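Local coordinates for protein phytochrome Response Regulator RcpA (PDB 1K68) that probably relays light signals from a cyanobacterial phytochrome as a CheY-like response regulator, taking up a phosphoryl group on an aspartate beside a bound magnesium ion, at residues K3-V8 with F131-A136; V89-S94 with Q123-I128. One frame throughout, in Å; residues are numbered along the deposited sequence.

Contact 1: K3-V8 with F131-A136; sequences KKIFLV and FWLSTA
Lys3 reaches over to the last turn of helix 118-135 and puts its amino group on the carbonyl oxygen of Leu133. The hydrogen bond from Lys3 NZ to Leu133 O measures 2.5 Å, which is short for this pair. The nitrogen comes from above the carbonyl plane, 52° out of it. Below this polar end the aliphatic parts of the two residues run past each other in opposite directions, with Lys3 CD 4.0 Å from Leu133 CD2. The other methyl of Leu133 turns to Ile5, and its CD1 lies 3.9 Å from Ile5 CG1. The modelled gap between the CD1 atoms of this pair is too tight to be trusted.

A water joins the grip. It accepts from Lys3 NZ at 2.8 Å and donates to Trp132 O at 2.7 Å and to Ala136 O. The lysine thus serves three carbonyls, one directly and two through the water. They lie at the C-terminal end of the helix, where the partial charge is negative, so the ammonium group is probably favoured there. CG of Lys3 is anti to the carbonyl carbon (chi1 -56°), and the extended chain beyond it carries NZ across to the helix end. With Lys3 cut back to alanine, Leu133 O and the water would probably lose their charged partner, and Leu133 CD2 its aliphatic flank.

The helix closes with a pi-type turn, where Ala136 N bonds to Phe131 O at 2.8 Å. On the strand side, backbone bonds of Lys3 and Ile5 to strand 30-34 and the residue before it fix the base of both side chains. Ile5 also touches Leu22 and Leu60. Strand 4-8, inside the parallel sheet, is thereby joined to helix 118-135, as expected for the (beta/alpha)5 receiver fold of the CheY family.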
# COMPACT_ATOMS: atom_id res chain seq x y z
N LYS A 3 -18.67 9.26 -6.65
CA LYS A 3 -18.03 9.37 -7.95
C LYS A 3 -17.23 8.11 -8.24
O LYS A 3 -16.69 7.50 -7.33
CB LYS A 3 -17.12 10.60 -7.96
CG LYS A 3 -17.85 11.88 -7.59
CD LYS A 3 -16.89 13.03 -7.37
CE LYS A 3 -17.65 14.30 -7.01
NZ LYS A 3 -16.73 15.45 -6.85
N LYS A 4 -17.18 7.71 -9.51
CA LYS A 4 -16.43 6.52 -9.88
C LYS A 4 -15.11 6.89 -10.57
O LYS A 4 -15.08 7.74 -11.45
CB LYS A 4 -17.23 5.61 -10.82
CG LYS A 4 -16.40 4.41 -11.29
CD LYS A 4 -17.06 3.60 -12.39
CE LYS A 4 -18.20 2.75 -11.87
NZ LYS A 4 -18.72 1.86 -12.95
N ILE A 5 -14.04 6.22 -10.16
CA ILE A 5 -12.72 6.44 -10.73
C ILE A 5 -12.29 5.16 -11.44
O ILE A 5 -12.32 4.08 -10.85
CB ILE A 5 -11.71 6.78 -9.64
CG1 ILE A 5 -12.17 8.04 -8.91
CG2 ILE A 5 -10.34 7.00 -10.24
CD1 ILE A 5 -11.39 8.30 -7.65
N PHE A 6 -11.92 5.30 -12.71
CA PHE A 6 -11.48 4.17 -13.52
C PHE A 6 -9.96 4.24 -13.65
O PHE A 6 -9.41 5.14 -14.28
CB PHE A 6 -12.15 4.26 -14.90
CG PHE A 6 -12.02 3.01 -15.72
CD1 PHE A 6 -12.44 1.78 -15.22
CD2 PHE A 6 -11.53 3.07 -17.02
CE1 PHE A 6 -12.37 0.63 -16.01
CE2 PHE A 6 -11.45 1.93 -17.81
CZ PHE A 6 -11.88 0.70 -17.31
N LEU A 7 -9.29 3.27 -13.03
CA LEU A 7 -7.84 3.19 -13.04
C LEU A 7 -7.39 2.11 -14.01
O LEU A 7 -7.72 0.93 -13.82
CB LEU A 7 -7.33 2.86 -11.63
CG LEU A 7 -5.85 2.50 -11.44
CD1 LEU A 7 -4.94 3.68 -11.80
CD2 LEU A 7 -5.63 2.11 -9.98
N VAL A 8 -6.68 2.52 -15.05
CA VAL A 8 -6.15 1.61 -16.06
C VAL A 8 -4.65 1.53 -15.77
O VAL A 8 -3.88 2.43 -16.13
CB VAL A 8 -6.39 2.16 -17.49
CG1 VAL A 8 -5.94 1.12 -18.51
CG2 VAL A 8 -7.86 2.51 -17.69
N PHE A 131 -8.08 17.64 -6.07
CA PHE A 131 -8.36 18.59 -7.13
C PHE A 131 -9.48 18.19 -8.07
O PHE A 131 -10.37 18.98 -8.37
CB PHE A 131 -7.11 18.88 -7.96
CG PHE A 131 -7.34 19.89 -9.05
CD1 PHE A 131 -7.35 21.25 -8.77
CD2 PHE A 131 -7.62 19.47 -10.35
CE1 PHE A 131 -7.65 22.19 -9.76
CE2 PHE A 131 -7.92 20.39 -11.35
CZ PHE A 131 -7.94 21.75 -11.06
N TRP A 132 -9.45 16.95 -8.56
CA TRP A 132 -10.46 16.50 -9.50
C TRP A 132 -11.78 16.05 -8.89
O TRP A 132 -12.83 16.27 -9.47
CB TRP A 132 -9.91 15.38 -10.36
CG TRP A 132 -8.80 15.85 -11.22
CD1 TRP A 132 -7.48 15.86 -10.92
CD2 TRP A 132 -8.94 16.47 -12.50
NE1 TRP A 132 -6.77 16.45 -11.94
CE2 TRP A 132 -7.64 16.84 -12.91
CE3 TRP A 132 -10.02 16.76 -13.33
CZ2 TRP A 132 -7.40 17.48 -14.13
CZ3 TRP A 132 -9.79 17.40 -14.54
CH2 TRP A 132 -8.49 17.75 -14.92
N LEU A 133 -11.72 15.44 -7.71
CA LEU A 133 -12.94 14.95 -7.08
C LEU A 133 -13.54 15.90 -6.06
O LEU A 133 -14.59 15.63 -5.49
CB LEU A 133 -12.68 13.59 -6.45
CG LEU A 133 -12.11 12.62 -7.48
CD1 LEU A 133 -11.71 11.32 -6.81
CD2 LEU A 133 -13.13 12.38 -8.58
N SER A 134 -12.87 17.03 -5.84
CA SER A 134 -13.39 18.00 -4.89
C SER A 134 -13.44 19.43 -5.44
O SER A 134 -14.51 20.03 -5.50
CB SER A 134 -12.56 17.97 -3.61
OG SER A 134 -13.03 18.93 -2.68
N THR A 135 -12.29 19.97 -5.84
CA THR A 135 -12.22 21.33 -6.36
C THR A 135 -12.91 21.53 -7.72
O THR A 135 -13.69 22.47 -7.90
CB THR A 135 -10.76 21.79 -6.47
OG1 THR A 135 -10.10 21.57 -5.23
CG2 THR A 135 -10.68 23.26 -6.81
N ALA A 136 -12.62 20.64 -8.66
CA ALA A 136 -13.21 20.76 -9.99
C ALA A 136 -14.67 20.34 -10.02
O ALA A 136 -15.15 19.65 -9.14
CB ALA A 136 -12.43 19.90 -10.98
O HOH W 1 -15.27 17.13 -8.54

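Contact 2: V89-S94 with Q123-I128; sequences VVLSTS and QIVKGI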
# COMPACT_ATOMS: atom_id res chain seq x y z
N VAL A 89 -6.56 11.58 -16.69
CA VAL A 89 -5.31 12.03 -16.09
C VAL A 89 -4.29 10.93 -16.32
O VAL A 89 -4.39 9.84 -15.75
CB VAL A 89 -5.43 12.25 -14.56
CG1 VAL A 89 -4.03 12.51 -13.98
CG2 VAL A 89 -6.32 13.44 -14.27
N VAL A 90 -3.32 11.19 -17.17
CA VAL A 90 -2.29 10.19 -17.40
C VAL A 90 -1.35 10.25 -16.20
O VAL A 90 -0.89 11.32 -15.82
CB VAL A 90 -1.53 10.47 -18.72
CG1 VAL A 90 -0.16 9.76 -18.73
CG2 VAL A 90 -2.38 9.96 -19.89
N LEU A 91 -1.14 9.09 -15.57
CA LEU A 91 -0.26 8.95 -14.41
C LEU A 91 0.68 7.83 -14.84
O LEU A 91 0.29 6.66 -14.90
CB LEU A 91 -1.06 8.54 -13.16
CG LEU A 91 -0.30 8.25 -11.86
CD1 LEU A 91 0.56 9.44 -11.46
CD2 LEU A 91 -1.29 7.91 -10.77
N SER A 92 1.91 8.21 -15.14
CA SER A 92 2.87 7.24 -15.65
C SER A 92 4.30 7.46 -15.17
O SER A 92 4.67 8.56 -14.75
CB SER A 92 2.82 7.31 -17.19
OG SER A 92 3.85 6.55 -17.79
N THR A 93 5.10 6.40 -15.23
CA THR A 93 6.51 6.47 -14.83
C THR A 93 7.27 7.19 -15.93
O THR A 93 8.36 7.70 -15.71
CB THR A 93 7.13 5.06 -14.69
OG1 THR A 93 6.87 4.30 -15.87
CG2 THR A 93 6.58 4.33 -13.47
N SER A 94 6.68 7.24 -17.12
CA SER A 94 7.36 7.88 -18.25
C SER A 94 7.61 9.38 -18.16
O SER A 94 6.70 10.17 -17.92
CB SER A 94 6.62 7.60 -19.55
OG SER A 94 7.22 8.33 -20.62
N GLN A 123 1.33 11.14 -2.05
CA GLN A 123 0.83 12.50 -1.90
C GLN A 123 0.36 13.07 -3.24
O GLN A 123 -0.52 13.92 -3.28
CB GLN A 123 1.90 13.40 -1.28
CG GLN A 123 2.18 13.07 0.18
CD GLN A 123 0.92 13.10 1.04
OE1 GLN A 123 0.17 14.09 1.02
NE2 GLN A 123 0.68 12.03 1.79
N ILE A 124 0.93 12.60 -4.33
CA ILE A 124 0.51 13.05 -5.64
C ILE A 124 -0.90 12.53 -5.92
O ILE A 124 -1.76 13.27 -6.39
CB ILE A 124 1.48 12.55 -6.74
CG1 ILE A 124 2.69 13.49 -6.82
CG2 ILE A 124 0.77 12.46 -8.07
CD1 ILE A 124 3.69 13.09 -7.87
N VAL A 125 -1.14 11.26 -5.61
CA VAL A 125 -2.46 10.71 -5.85
C VAL A 125 -3.48 11.47 -5.01
O VAL A 125 -4.60 11.72 -5.45
CB VAL A 125 -2.52 9.21 -5.50
CG1 VAL A 125 -3.95 8.68 -5.68
CG2 VAL A 125 -1.56 8.44 -6.41
N LYS A 126 -3.08 11.85 -3.79
CA LYS A 126 -3.97 12.60 -2.91
C LYS A 126 -4.28 13.95 -3.56
O LYS A 126 -5.38 14.45 -3.44
CB LYS A 126 -3.32 12.83 -1.54
CG LYS A 126 -3.06 11.55 -0.74
CD LYS A 126 -4.35 10.78 -0.48
CE LYS A 126 -5.29 11.52 0.46
NZ LYS A 126 -6.55 10.75 0.70
N GLY A 127 -3.29 14.53 -4.22
CA GLY A 127 -3.51 15.80 -4.87
C GLY A 127 -4.47 15.63 -6.04
O GLY A 127 -5.32 16.49 -6.29
N ILE A 128 -4.34 14.52 -6.75
CA ILE A 128 -5.22 14.24 -7.87
C ILE A 128 -6.65 14.15 -7.38
O ILE A 128 -7.56 14.78 -7.92
CB ILE A 128 -4.82 12.93 -8.56
CG1 ILE A 128 -3.47 13.11 -9.27
CG2 ILE A 128 -5.89 12.50 -9.57
CD1 ILE A 128 -2.91 11.83 -9.83
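Val89 and Leu91 both face helix 118-135, while Val90 between them turns to the other side of the sheet. The short segments of strand and helix run antiparallel, at 177°, with their axes 11.7 Å apart. Ile128 bridges the two strand residues. Its outermost methyl, CD1, stands 4.4 Å from Val89 CG1 and 4.3 Å from Leu91 CD2. Chi2 of 173° keeps the isoleucine chain extended, which carries CD1 out to the strand.

Leu91 sends the same methyl, CD2, to a second residue one helical turn earlier. Leu91 CD2 lies 4.4 Å from Val125 CG2. CG of Leu91 is anti to the backbone N (chi1 176°), and its branch is directed at the helix. All the touching ends are methyl groups, so branched chains meet branched chains at their tips.

Leu60 touches both Val89 and Ile128, Ile112 touches Leu91 and Ile128, and Val125 also meets Ala21 and Leu22, so the parallel sheet and two helices on one side of it, 118-135 and 12-23, share this core.

Past the strand the character changes. The backbone N of Thr93 bonds to the phosphoryl group of the modified Asp62. The contact itself is wholly apolar and has no hydrogen bond across it. All four touching residues are buried. Apolar contacts make no directional demand, and at 4.3 to 4.4 Å these are not tight, so burial of the methyl groups from water probably holds helix and strand together here.

Contacts 1 and 2 use two neighbouring parts of helix 118-135 against one face of the same sheet. Their centres are 12 Å apart, and contact 2 is nested along the chain inside the loop closed by contact 1. They meet directly where Trp132 NE1 packs 3.8 Å from Val89 CG2. Strand 58-60 lies between the two contacting strands, and its Leu60 touches side chains of both contacts. Contact 2 leads to the phosphorylation site: just beyond Leu91, Ser92 OG and Thr93 N bond the phosphoryl group. The side chain of Leu91 is about 10 Å from the magnesium ion, which is bound by Asp10, phosphorylated Asp62 and Asn64. Contact 1 lies at the C-terminal end of the helix.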